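Local coordinates for peptidoglycan glycosyltransferase (Eggerthella lenta, PDB 4MNR), which belongs to the penicillin-binding proteins, joining an N-terminal dimerisation-type domain to a penicillin-binding domain of the beta-lactamase clan, at residues A[55-60]-A[150-155]; A[60-65]-A[73-78]; A[116-121]-A[144-149]. All coordinates share one frame; numbering follows the deposited sequence. Where two conformers were deposited one is given.

Interactions 1 and 2 share Ser60: helix 60-63 carries it toward loop 150-155 in interaction 1 and meets helix 74-78 at its C-terminal end in interaction 2. Both are partly buried and lie farther from the centre of the chain than interaction 3, a fully buried helix-on-strand contact. Segment 144-149 runs directly into 150-155, and Leu58 and Ala59 of interaction 1 pack on Gln118 of interaction 3. The chemistry changes with place. The loops of interaction 1 are joined by two direct bonds and bridging waters, interaction 2 rests largely on main-chain bonds between two helix ends, and interaction 3 combines alanine packing with one glutamine amide bound to a strand.

Interaction 1. Residues A[55-60]-A[150-155]; sequences AGDLAS and TYNAAD
Gly56, Asp57 and Ser60 meet residues Thr150 to Ala153 in a loop-on-loop contact, where a type II' turn (Ala55 to Leu58) and an overlapping type II turn (Asp57 to Ser60) lie against the chain between strand 142-148 and helix 156-165. By sequence family, it joins a dimerisation-type region to a penicillin-binding one. With OG anti to its own carbonyl carbon (chi1 -67°), Ser60 donates from OG to Tyr151 O at 2.6 Å, nearly in line with the C=O bond. The same residue sets CB over one face of the Tyr151 ring, 4.1 Å from its centroid and offset toward CZ and CE1, a CH-pi contact; His61 meets this ring edge-to-face. A water joins Ser60 O to Tyr151 OH, so the phenol is tied back to the helix start. A second water links Asp57 O with Thr150 OG1. Separately, Asp57 OD2 lies 3.7 Å from Thr150 CG2, the two side chains crossing at about a right angle. Gly56 O is gripped twice: a third water donates to it while accepting from Ala154 N, and Ala153 N binds it at 3.1 Å from above the carbonyl plane.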
ATOM      1  N   ALA A  55      12.401  -6.881 -20.386  1.00 15.20           N
ATOM      2  CA  ALA A  55      12.329  -5.556 -19.775  1.00 13.66           C
ATOM      3  C   ALA A  55      13.150  -5.402 -18.493  1.00 14.92           C
ATOM      4  O   ALA A  55      12.836  -4.551 -17.658  1.00 16.48           O
ATOM      5  CB  ALA A  55      10.864  -5.158 -19.519  1.00 16.84           C
ATOM      6  N   GLY A  56      14.189  -6.215 -18.336  1.00 15.74           N
ATOM      7  CA  GLY A  56      15.102  -6.045 -17.216  1.00 16.77           C
ATOM      8  C   GLY A  56      14.392  -6.260 -15.901  1.00 15.96           C
ATOM      9  O   GLY A  56      13.732  -7.277 -15.721  1.00 14.61           O
ATOM     10  N   ASP A  57      14.499  -5.307 -14.981  1.00 14.04           N
ATOM     11  CA  ASP A  57      13.831  -5.473 -13.688  1.00 13.55           C
ATOM     12  C   ASP A  57      12.479  -4.764 -13.569  1.00 11.41           C
ATOM     13  O   ASP A  57      11.967  -4.581 -12.464  1.00 13.29           O
ATOM     14  CB  ASP A  57      14.756  -5.078 -12.526  1.00 19.25           C
ATOM     15  CG  ASP A  57      15.061  -3.590 -12.482  1.00 25.29           C
ATOM     16  OD1 ASP A  57      14.494  -2.809 -13.280  1.00 25.99           O
ATOM     17  OD2 ASP A  57      15.872  -3.199 -11.614  1.00 26.10           O
ATOM     18  N   LEU A  58      11.886  -4.397 -14.705  1.00 12.75           N
ATOM     19  CA  LEU A  58      10.605  -3.689 -14.691  1.00 11.36           C
ATOM     20  C   LEU A  58       9.479  -4.604 -14.212  1.00 11.64           C
ATOM     21  O   LEU A  58       9.192  -5.620 -14.852  1.00 12.76           O
ATOM     22  CB  LEU A  58      10.296  -3.134 -16.095  1.00 11.73           C
ATOM     23  CG  LEU A  58       9.123  -2.147 -16.157  1.00 13.75           C
ATOM     24  CD1 LEU A  58       9.465  -0.814 -15.466  1.00 14.36           C
ATOM     25  CD2 LEU A  58       8.720  -1.907 -17.596  1.00 15.02           C
ATOM     26  N   ALA A  59       8.893  -4.265 -13.059  1.00  8.32           N
ATOM     27  CA  ALA A  59       7.800  -5.033 -12.466  1.00  9.38           C
ATOM     28  C   ALA A  59       8.093  -6.531 -12.291  1.00 10.40           C
ATOM     29  O   ALA A  59       7.201  -7.353 -12.446  1.00 11.84           O
ATOM     30  CB  ALA A  59       6.509  -4.834 -13.290  1.00 12.37           C
ATOM     31  N   SER A  60       9.328  -6.875 -11.944  1.00 10.40           N
ATOM     32  CA  SER A  60       9.707  -8.282 -11.852  1.00 12.22           C
ATOM     33  C   SER A  60       8.807  -9.131 -10.963  1.00 10.94           C
ATOM     34  O   SER A  60       8.425 -10.238 -11.344  1.00 12.65           O
ATOM     35  CB  SER A  60      11.154  -8.424 -11.389  1.00 13.56           C
ATOM     36  OG  SER A  60      12.012  -7.925 -12.385  1.00 14.76           O
ATOM     37  N   THR A 150      15.196  -6.027  -5.742  1.00 14.04           N
ATOM     38  CA  THR A 150      14.602  -6.642  -6.907  1.00 13.16           C
ATOM     39  C   THR A 150      15.665  -7.338  -7.746  1.00 12.41           C
ATOM     40  O   THR A 150      16.814  -7.509  -7.310  1.00 14.76           O
ATOM     41  CB  THR A 150      13.780  -5.602  -7.715  1.00 16.27           C
ATOM     42  OG1 THR A 150      12.990  -6.276  -8.703  1.00 14.95           O
ATOM     43  CG2 THR A 150      14.703  -4.578  -8.373  1.00 15.67           C
ATOM     44  N   TYR A 151      15.262  -7.771  -8.936  1.00 12.44           N
ATOM     45  CA  TYR A 151      16.099  -8.591  -9.793  1.00 13.25           C
ATOM     46  C   TYR A 151      15.600  -8.489 -11.223  1.00 13.05           C
ATOM     47  O   TYR A 151      14.461  -8.072 -11.471  1.00 14.80           O
ATOM     48  CB  TYR A 151      16.053 -10.061  -9.345  1.00 14.32           C
ATOM     49  CG  TYR A 151      14.658 -10.675  -9.384  1.00 13.46           C
ATOM     50  CD1 TYR A 151      13.732 -10.404  -8.393  1.00 13.81           C
ATOM     51  CD2 TYR A 151      14.287 -11.537 -10.406  1.00 15.71           C
ATOM     52  CE1 TYR A 151      12.470 -10.953  -8.417  1.00 15.70           C
ATOM     53  CE2 TYR A 151      13.020 -12.093 -10.445  1.00 18.62           C
ATOM     54  CZ  TYR A 151      12.120 -11.802  -9.448  1.00 19.67           C
ATOM     55  OH  TYR A 151      10.863 -12.358  -9.479  1.00 21.82           O
ATOM     56  N   ASN A 152      16.453  -8.853 -12.171  1.00 13.73           N
ATOM     57  CA  ASN A 152      16.005  -8.955 -13.558  1.00 13.68           C
ATOM     58  C   ASN A 152      15.142 -10.192 -13.710  1.00 13.81           C
ATOM     59  O   ASN A 152      15.580 -11.296 -13.367  1.00 16.74           O
ATOM     60  CB  ASN A 152      17.202  -9.069 -14.496  1.00 22.33           C
ATOM     61  CG  ASN A 152      18.032  -7.819 -14.523  1.00 24.38           C
ATOM     62  OD1 ASN A 152      17.514  -6.712 -14.366  1.00 24.54           O
ATOM     63  ND2 ASN A 152      19.334  -7.983 -14.719  1.00 28.73           N
ATOM     64  N   ALA A 153      13.939 -10.007 -14.243  1.00 14.19           N
ATOM     65  CA  ALA A 153      12.985 -11.100 -14.432  1.00 13.32           C
ATOM     66  C   ALA A 153      13.592 -12.278 -15.172  1.00 18.20           C
ATOM     67  O   ALA A 153      13.298 -13.429 -14.844  1.00 15.41           O
ATOM     68  CB  ALA A 153      11.723 -10.605 -15.153  1.00 12.66           C
ATOM     69  N   ALA A 154      14.454 -11.994 -16.149  1.00 14.64           N
ATOM     70  CA  ALA A 154      15.075 -13.041 -16.948  1.00 17.86           C
ATOM     71  C   ALA A 154      15.919 -13.977 -16.090  1.00 21.70           C
ATOM     72  O   ALA A 154      16.077 -15.154 -16.416  1.00 19.18           O
ATOM     73  CB  ALA A 154      15.927 -12.437 -18.068  1.00 16.98           C
ATOM     74  N   ASP A 155      16.448 -13.449 -14.990  1.00 19.73           N
ATOM     75  CA  ASP A 155      17.381 -14.199 -14.153  1.00 22.83           C
ATOM     76  C   ASP A 155      16.733 -14.882 -12.958  1.00 24.05           C
ATOM     77  O   ASP A 155      17.406 -15.142 -11.962  1.00 22.00           O
ATOM     78  CB  ASP A 155      18.482 -13.271 -13.654  1.00 26.76           C
ATOM     79  CG  ASP A 155      19.274 -12.656 -14.779  1.00 29.53           C
ATOM     80  OD1 ASP A 155      19.569 -13.373 -15.758  1.00 32.65           O
ATOM     81  OD2 ASP A 155      19.595 -11.453 -14.689  1.00 28.20           O
TER
HETATM   82  O   HOH W   1      14.502  -9.393 -17.451  1.00 20.48           O
HETATM   83  O   HOH W   2      11.409  -4.383  -9.714  1.00 15.95           O
HETATM   84  O   HOH W   3      10.009 -12.486 -11.931  1.00 27.52           O

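Interaction 2. Residues A[60-65]-A[73-78]; sequences SHVVGY and SGIEKA
Tyr65 and Ser73 face each other where the chain leaves helix 60-63 and returns to helix 74-78. Ser73 OG sits between its own backbone N and carbonyl carbon (chi1 65°). It lies over one face of the phenol ring, toward the rim, with OG 3.0 Å from Tyr65 CE1. Ser73 CB adds a CH-pi contact over the same ring, 4.0 Å from its centroid. The Ser73 hydroxyl also takes a weak bond from Tyr65 N and shares a water with His61 O, while Ser73 N donates to Tyr65 O at 3.1 Å. Outside the two segments, the Tyr65 ring meets Phe156 with nearly parallel planes. Glu76 CB rests 3.3 Å from Tyr65 O. Beyond it, a bend at chi2 (-85°) turns CD aside, and the carboxylate is held by salt bridges to Arg51 of strand 49-52 and to Arg27 ahead of strand 30-31, and by a hydrogen bond with Tyr53 just after strand 49-52. Val62 and Ile75 add an apolar contact, side by side and pointing the same way, with Val62 CG1 3.9 Å from Ile75 CG1. Neither Gly64 nor Gly74 has a CB to stand between the two backbones, which close to 4.0 Å between Gly64 CA and Gly74 CA. Main-chain bonds complete the joint: Ile75 N donates to Val62 O at 2.8 Å, and Glu76 N to Val63 O at 3.1 Å. Carbonyls at the C-terminal end of helix 60-63 thus meet amide N-H groups in the first turn of helix 74-78, closing the loop that holds short strands 66-67 and 71-72 within the penicillin-binding protein A dimerisation-type region.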
ATOM      1  N   SER A  60       9.328  -6.875 -11.944  1.00 10.40           N
ATOM      2  CA  SER A  60       9.707  -8.282 -11.852  1.00 12.22           C
ATOM      3  C   SER A  60       8.807  -9.131 -10.963  1.00 10.94           C
ATOM      4  O   SER A  60       8.425 -10.238 -11.344  1.00 12.65           O
ATOM      5  CB  SER A  60      11.154  -8.424 -11.389  1.00 13.56           C
ATOM      6  OG  SER A  60      12.012  -7.925 -12.385  1.00 14.76           O
ATOM      7  N   HIS A  61       8.491  -8.642  -9.773  1.00  9.95           N
ATOM      8  CA  HIS A  61       7.693  -9.448  -8.850  1.00 13.21           C
ATOM      9  C   HIS A  61       6.291  -9.661  -9.372  1.00 11.73           C
ATOM     10  O   HIS A  61       5.695 -10.713  -9.156  1.00 15.88           O
ATOM     11  CB  HIS A  61       7.637  -8.795  -7.477  1.00 13.36           C
ATOM     12  CG  HIS A  61       8.976  -8.666  -6.835  1.00 13.27           C
ATOM     13  ND1 HIS A  61       9.818  -7.605  -7.087  1.00 13.40           N
ATOM     14  CD2 HIS A  61       9.634  -9.479  -5.975  1.00 14.00           C
ATOM     15  CE1 HIS A  61      10.936  -7.768  -6.402  1.00 11.82           C
ATOM     16  NE2 HIS A  61      10.849  -8.893  -5.717  1.00 12.54           N
ATOM     17  N   VAL A  62       5.757  -8.645 -10.045  1.00 10.51           N
ATOM     18  CA  VAL A  62       4.418  -8.723 -10.615  1.00 11.38           C
ATOM     19  C   VAL A  62       4.352  -9.707 -11.789  1.00 11.15           C
ATOM     20  O   VAL A  62       3.466 -10.573 -11.832  1.00 13.86           O
ATOM     21  CB  VAL A  62       3.921  -7.338 -11.070  1.00 10.65           C
ATOM     22  CG1 VAL A  62       2.691  -7.470 -11.957  1.00 10.26           C
ATOM     23  CG2 VAL A  62       3.594  -6.463  -9.862  1.00 13.71           C
ATOM     24  N   VAL A  63       5.302  -9.600 -12.717  1.00 11.84           N
ATOM     25  CA  VAL A  63       5.286 -10.451 -13.904  1.00 13.11           C
ATOM     26  C   VAL A  63       5.474 -11.921 -13.522  1.00 15.57           C
ATOM     27  O   VAL A  63       4.759 -12.802 -14.009  1.00 13.37           O
ATOM     28  CB  VAL A  63       6.305  -9.987 -14.999  1.00 15.54           C
ATOM     29  CG1 VAL A  63       7.735 -10.045 -14.507  1.00 20.59           C
ATOM     30  CG2 VAL A  63       6.167 -10.840 -16.272  1.00 17.80           C
ATOM     31  N   GLY A  64       6.389 -12.174 -12.594  1.00 14.18           N
ATOM     32  CA  GLY A  64       6.669 -13.525 -12.163  1.00 14.15           C
ATOM     33  C   GLY A  64       7.459 -14.283 -13.211  1.00 17.53           C
ATOM     34  O   GLY A  64       8.016 -13.702 -14.142  1.00 17.63           O
ATOM     35  N   TYR A  65       7.511 -15.594 -13.058  1.00 16.26           N
ATOM     36  CA  TYR A  65       8.243 -16.418 -14.005  1.00 16.22           C
ATOM     37  C   TYR A  65       7.432 -17.645 -14.338  1.00 19.36           C
ATOM     38  O   TYR A  65       6.545 -18.037 -13.578  1.00 16.94           O
ATOM     39  CB  TYR A  65       9.606 -16.821 -13.428  1.00 16.70           C
ATOM     40  CG  TYR A  65       9.548 -17.326 -12.006  1.00 18.93           C
ATOM     41  CD1 TYR A  65       9.806 -16.470 -10.943  1.00 20.63           C
ATOM     42  CD2 TYR A  65       9.224 -18.649 -11.723  1.00 20.79           C
ATOM     43  CE1 TYR A  65       9.755 -16.912  -9.640  1.00 22.63           C
ATOM     44  CE2 TYR A  65       9.162 -19.105 -10.415  1.00 24.53           C
ATOM     45  CZ  TYR A  65       9.427 -18.224  -9.379  1.00 25.76           C
ATOM     46  OH  TYR A  65       9.377 -18.643  -8.072  1.00 31.04           O
ATOM     47  N   SER A  73       5.155 -18.027 -10.816  1.00 19.01           N
ATOM     48  CA  SER A  73       4.790 -17.048  -9.803  1.00 20.13           C
ATOM     49  C   SER A  73       4.201 -15.822 -10.490  1.00 16.36           C
ATOM     50  O   SER A  73       4.196 -15.737 -11.728  1.00 16.90           O
ATOM     51  CB  SER A  73       6.012 -16.634  -8.991  1.00 25.89           C
ATOM     52  OG  SER A  73       6.932 -15.948  -9.821  1.00 29.42           O
ATOM     53  N   GLY A  74       3.712 -14.874  -9.696  1.00 12.95           N
ATOM     54  CA  GLY A  74       3.199 -13.621 -10.233  1.00 12.87           C
ATOM     55  C   GLY A  74       2.068 -13.795 -11.236  1.00 11.09           C
ATOM     56  O   GLY A  74       1.208 -14.668 -11.076  1.00 12.86           O
ATOM     57  N   ILE A  75       2.062 -12.961 -12.270  1.00 12.35           N
ATOM     58  CA  ILE A  75       1.015 -13.011 -13.290  1.00 12.34           C
ATOM     59  C   ILE A  75       1.137 -14.288 -14.124  1.00 13.72           C
ATOM     60  O   ILE A  75       0.133 -14.868 -14.537  1.00 14.34           O
ATOM     61  CB  ILE A  75       1.039 -11.740 -14.189  1.00 12.18           C
ATOM     62  CG1 ILE A  75       0.611 -10.509 -13.383  1.00 12.96           C
ATOM     63  CG2 ILE A  75       0.163 -11.908 -15.433  1.00 14.03           C
ATOM     64  CD1 ILE A  75      -0.875 -10.464 -13.027  1.00 14.38           C
ATOM     65  N   GLU A  76       2.367 -14.751 -14.339  1.00 12.92           N
ATOM     66  CA  GLU A  76       2.591 -16.009 -15.064  1.00 15.51           C
ATOM     67  C   GLU A  76       1.825 -17.160 -14.418  1.00 19.29           C
ATOM     68  O   GLU A  76       1.315 -18.054 -15.101  1.00 19.37           O
ATOM     69  CB  GLU A  76       4.085 -16.361 -15.096  1.00 18.48           C
ATOM     70  CG  GLU A  76       4.961 -15.424 -15.926  1.00 15.86           C
ATOM     71  CD  GLU A  76       5.000 -15.796 -17.407  1.00 16.64           C
ATOM     72  OE1 GLU A  76       6.067 -15.625 -18.032  1.00 18.61           O
ATOM     73  OE2 GLU A  76       3.975 -16.249 -17.954  1.00 17.70           O
ATOM     74  N   LYS A  77       1.775 -17.143 -13.086  1.00 16.93           N
ATOM     75  CA  LYS A  77       1.012 -18.127 -12.323  1.00 17.97           C
ATOM     76  C   LYS A  77      -0.491 -17.844 -12.342  1.00 15.35           C
ATOM     77  O   LYS A  77      -1.291 -18.723 -12.676  1.00 19.10           O
ATOM     78  CB  LYS A  77       1.516 -18.182 -10.876  1.00 21.12           C
ATOM     79  CG  LYS A  77       0.787 -19.173  -9.978  1.00 27.49           C
ATOM     80  CD  LYS A  77       1.258 -19.018  -8.537  1.00 31.07           C
ATOM     81  CE  LYS A  77       0.714 -20.119  -7.648  1.00 39.38           C
ATOM     82  NZ  LYS A  77      -0.302 -19.602  -6.695  1.00 42.48           N
ATOM     83  N   ALA A  78      -0.869 -16.618 -11.992  1.00 15.13           N
ATOM     84  CA  ALA A  78      -2.278 -16.274 -11.830  1.00 18.32           C
ATOM     85  C   ALA A  78      -3.056 -16.433 -13.125  1.00 19.18           C
ATOM     86  O   ALA A  78      -4.219 -16.831 -13.116  1.00 21.46           O
ATOM     87  CB  ALA A  78      -2.425 -14.854 -11.296  1.00 16.33           C
TER
HETATM   88  O   HOH W   4       6.730 -13.244  -8.808  1.00 21.66           O

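Interaction 3. Residues A[116-121]-A[144-149]; sequences KIQQAA and AMASAP
Gln118 reaches Met145, a selenomethionine, by an extended first torsion, CG anti to the backbone N (chi1 179°), followed by a bend at chi2 (71°) that turns CD back toward the strand. Its amide then spans the main chain of that one residue. Met145 N donates to Gln118 OE1 at 2.9 Å in a nearly straight bond, and Gln118 NE2 donates to Met145 O, also at 2.9 Å, from well above that carbonyl's plane. Gln122 OE1 takes a further bond from Gln118 NE2, so the amide is fixed on both ends and its rotation is set. Alongside, small residues pack together: Ala121 CB lies 4.0 Å from Ala144 CB and 4.1 Å from Ala146 CB. A larger apolar side chain joins them, with Ile117 CG2 3.8 Å from Ala144 CB. The axes of helix 116-121 and strand 144-148 come within 7.3 Å, at an angle of 29° between their N-to-C directions. Ile117 also touches helix 438-453, placing the contact among helices that cover the antiparallel sheet of the penicillin-binding fold. Strand 142-148 is outermost in that sheet; Ala144 and Ala146 bond inward to strand 130-135, whereas Met145 has its main-chain N and O met by Gln118. The implication is that a neutral amide satisfies the main-chain N and O of buried Met145 on an edge strand, though NE2 does not approach as a strand partner would.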
ATOM      1  N   LYS A 116       6.370   4.107 -17.153  1.00 12.55           N
ATOM      2  CA  LYS A 116       7.108   5.251 -16.616  1.00 13.18           C
ATOM      3  C   LYS A 116       6.831   5.456 -15.129  1.00 14.05           C
ATOM      4  O   LYS A 116       7.744   5.773 -14.354  1.00 14.17           O
ATOM      5  CB  LYS A 116       6.796   6.534 -17.395  1.00 16.68           C
ATOM      6  CG  LYS A 116       7.263   6.496 -18.845  1.00 21.79           C
ATOM      7  CD  LYS A 116       6.759   7.716 -19.615  1.00 34.21           C
ATOM      8  CE  LYS A 116       7.216   9.020 -18.977  1.00 43.19           C
ATOM      9  NZ  LYS A 116       6.706  10.222 -19.713  1.00 46.74           N
ATOM     10  N   ILE A 117       5.574   5.272 -14.727  1.00  8.29           N
ATOM     11  CA  ILE A 117       5.228   5.367 -13.313  1.00  7.52           C
ATOM     12  C   ILE A 117       5.859   4.193 -12.565  1.00 11.40           C
ATOM     13  O   ILE A 117       6.386   4.348 -11.468  1.00 11.56           O
ATOM     14  CB  ILE A 117       3.697   5.412 -13.107  1.00  8.03           C
ATOM     15  CG1 ILE A 117       3.114   6.598 -13.872  1.00 10.95           C
ATOM     16  CG2 ILE A 117       3.356   5.561 -11.633  1.00 11.38           C
ATOM     17  CD1 ILE A 117       1.595   6.704 -13.781  1.00 12.99           C
ATOM     18  N   GLN A 118       5.833   3.018 -13.186  1.00 10.44           N
ATOM     19  CA  GLN A 118       6.466   1.842 -12.596  1.00 10.56           C
ATOM     20  C   GLN A 118       7.963   2.090 -12.370  1.00  9.17           C
ATOM     21  O   GLN A 118       8.490   1.788 -11.311  1.00 10.81           O
ATOM     22  CB  GLN A 118       6.269   0.625 -13.502  1.00  8.72           C
ATOM     23  CG  GLN A 118       6.935  -0.646 -12.971  1.00 10.49           C
ATOM     24  CD  GLN A 118       6.246  -1.217 -11.749  1.00  9.41           C
ATOM     25  OE1 GLN A 118       5.039  -1.067 -11.579  1.00  9.05           O
ATOM     26  NE2 GLN A 118       7.016  -1.902 -10.905  1.00  7.74           N
ATOM     27  N   GLN A 119       8.631   2.691 -13.349  1.00  7.76           N
ATOM     28  CA  GLN A 119      10.061   2.956 -13.218  1.00  9.29           C
ATOM     29  C   GLN A 119      10.311   3.971 -12.097  1.00 14.71           C
ATOM     30  O   GLN A 119      11.287   3.849 -11.346  1.00 12.38           O
ATOM     31  CB  GLN A 119      10.665   3.457 -14.541  1.00 12.11           C
ATOM     32  CG  GLN A 119      12.174   3.579 -14.496  1.00 15.22           C
ATOM     33  CD  GLN A 119      12.834   2.249 -14.232  1.00 19.03           C
ATOM     34  OE1 GLN A 119      12.628   1.291 -14.980  1.00 20.99           O
ATOM     35  NE2 GLN A 119      13.624   2.171 -13.160  1.00 19.26           N
ATOM     36  N   ALA A 120       9.436   4.972 -11.985  1.00 12.11           N
ATOM     37  CA  ALA A 120       9.599   5.966 -10.925  1.00 12.05           C
ATOM     38  C   ALA A 120       9.455   5.315  -9.554  1.00 11.27           C
ATOM     39  O   ALA A 120      10.204   5.638  -8.631  1.00 13.19           O
ATOM     40  CB  ALA A 120       8.588   7.108 -11.079  1.00 13.34           C
ATOM     41  N   ALA A 121       8.496   4.405  -9.430  1.00  7.09           N
ATOM     42  CA  ALA A 121       8.309   3.691  -8.159  1.00  8.30           C
ATOM     43  C   ALA A 121       9.544   2.865  -7.813  1.00 11.80           C
ATOM     44  O   ALA A 121       9.995   2.834  -6.663  1.00 12.24           O
ATOM     45  CB  ALA A 121       7.076   2.809  -8.232  1.00  9.33           C
ATOM     46  N   ALA A 144       1.336   1.350 -10.758  1.00  7.54           N
ATOM     47  CA  ALA A 144       2.683   0.871 -10.436  1.00  6.46           C
ATOM     48  C   ALA A 144       2.622  -0.012  -9.192  1.00  7.11           C
ATOM     49  O   ALA A 144       1.834   0.218  -8.286  1.00  8.47           O
ATOM     50  CB  ALA A 144       3.667   2.049 -10.196  1.00  9.72           C
HETATM   51  N   MSE A 145       3.463  -1.039  -9.165  1.00  8.27           N
HETATM   52  CA  MSE A 145       3.547  -1.924  -8.018  1.00  8.62           C
HETATM   53  C   MSE A 145       4.974  -2.439  -7.998  1.00  9.67           C
HETATM   54  O   MSE A 145       5.369  -3.215  -8.871  1.00  8.27           O
HETATM   55  CB  MSE A 145       2.518  -3.064  -8.122  1.00  9.28           C
HETATM   56  CG  MSE A 145       2.566  -4.044  -6.978  1.00 10.64           C
HETATM   57 SE   MSE A 145       1.020  -5.248  -7.020  0.64 14.21          SE
HETATM   58  CE  MSE A 145      -0.117  -4.230  -5.839  1.00 16.35           C
ATOM     59  N   ALA A 146       5.765  -1.947  -7.042  1.00  7.20           N
ATOM     60  CA  ALA A 146       7.208  -2.247  -6.969  1.00  8.59           C
ATOM     61  C   ALA A 146       7.635  -2.754  -5.601  1.00  8.83           C
ATOM     62  O   ALA A 146       7.149  -2.287  -4.573  1.00  7.79           O
ATOM     63  CB  ALA A 146       8.037  -1.018  -7.313  1.00 12.34           C
ATOM     64  N   SER A 147       8.557  -3.711  -5.603  0.60  8.29           N
ATOM     65  CA  SER A 147       9.173  -4.187  -4.369  0.60  8.59           C
ATOM     66  C   SER A 147      10.687  -4.080  -4.522  0.60  9.06           C
ATOM     67  O   SER A 147      11.206  -4.160  -5.638  0.60 11.26           O
ATOM     68  CB  SER A 147       8.793  -5.645  -4.101  0.60  9.45           C
ATOM     69  OG  SER A 147       7.388  -5.806  -4.080  0.60  8.63           O
ATOM     70  N   ALA A 148      11.382  -3.883  -3.406  1.00  9.25           N
ATOM     71  CA  ALA A 148      12.838  -3.831  -3.392  1.00 10.23           C
ATOM     72  C   ALA A 148      13.331  -4.560  -2.148  1.00 12.42           C
ATOM     73  O   ALA A 148      12.720  -4.455  -1.099  1.00 10.61           O
ATOM     74  CB  ALA A 148      13.311  -2.380  -3.384  1.00 12.82           C
ATOM     75  N   PRO A 149      14.451  -5.296  -2.253  1.00 12.25           N
ATOM     76  CA  PRO A 149      15.321  -5.459  -3.420  1.00 11.51           C
ATOM     77  C   PRO A 149      14.655  -6.214  -4.551  1.00 14.81           C
ATOM     78  O   PRO A 149      13.662  -6.926  -4.360  1.00 14.56           O
ATOM     79  CB  PRO A 149      16.495  -6.283  -2.875  1.00 13.96           C
ATOM     80  CG  PRO A 149      16.447  -6.117  -1.412  1.00 19.75           C
ATOM     81  CD  PRO A 149      14.994  -5.982  -1.073  1.00 13.91           C
TER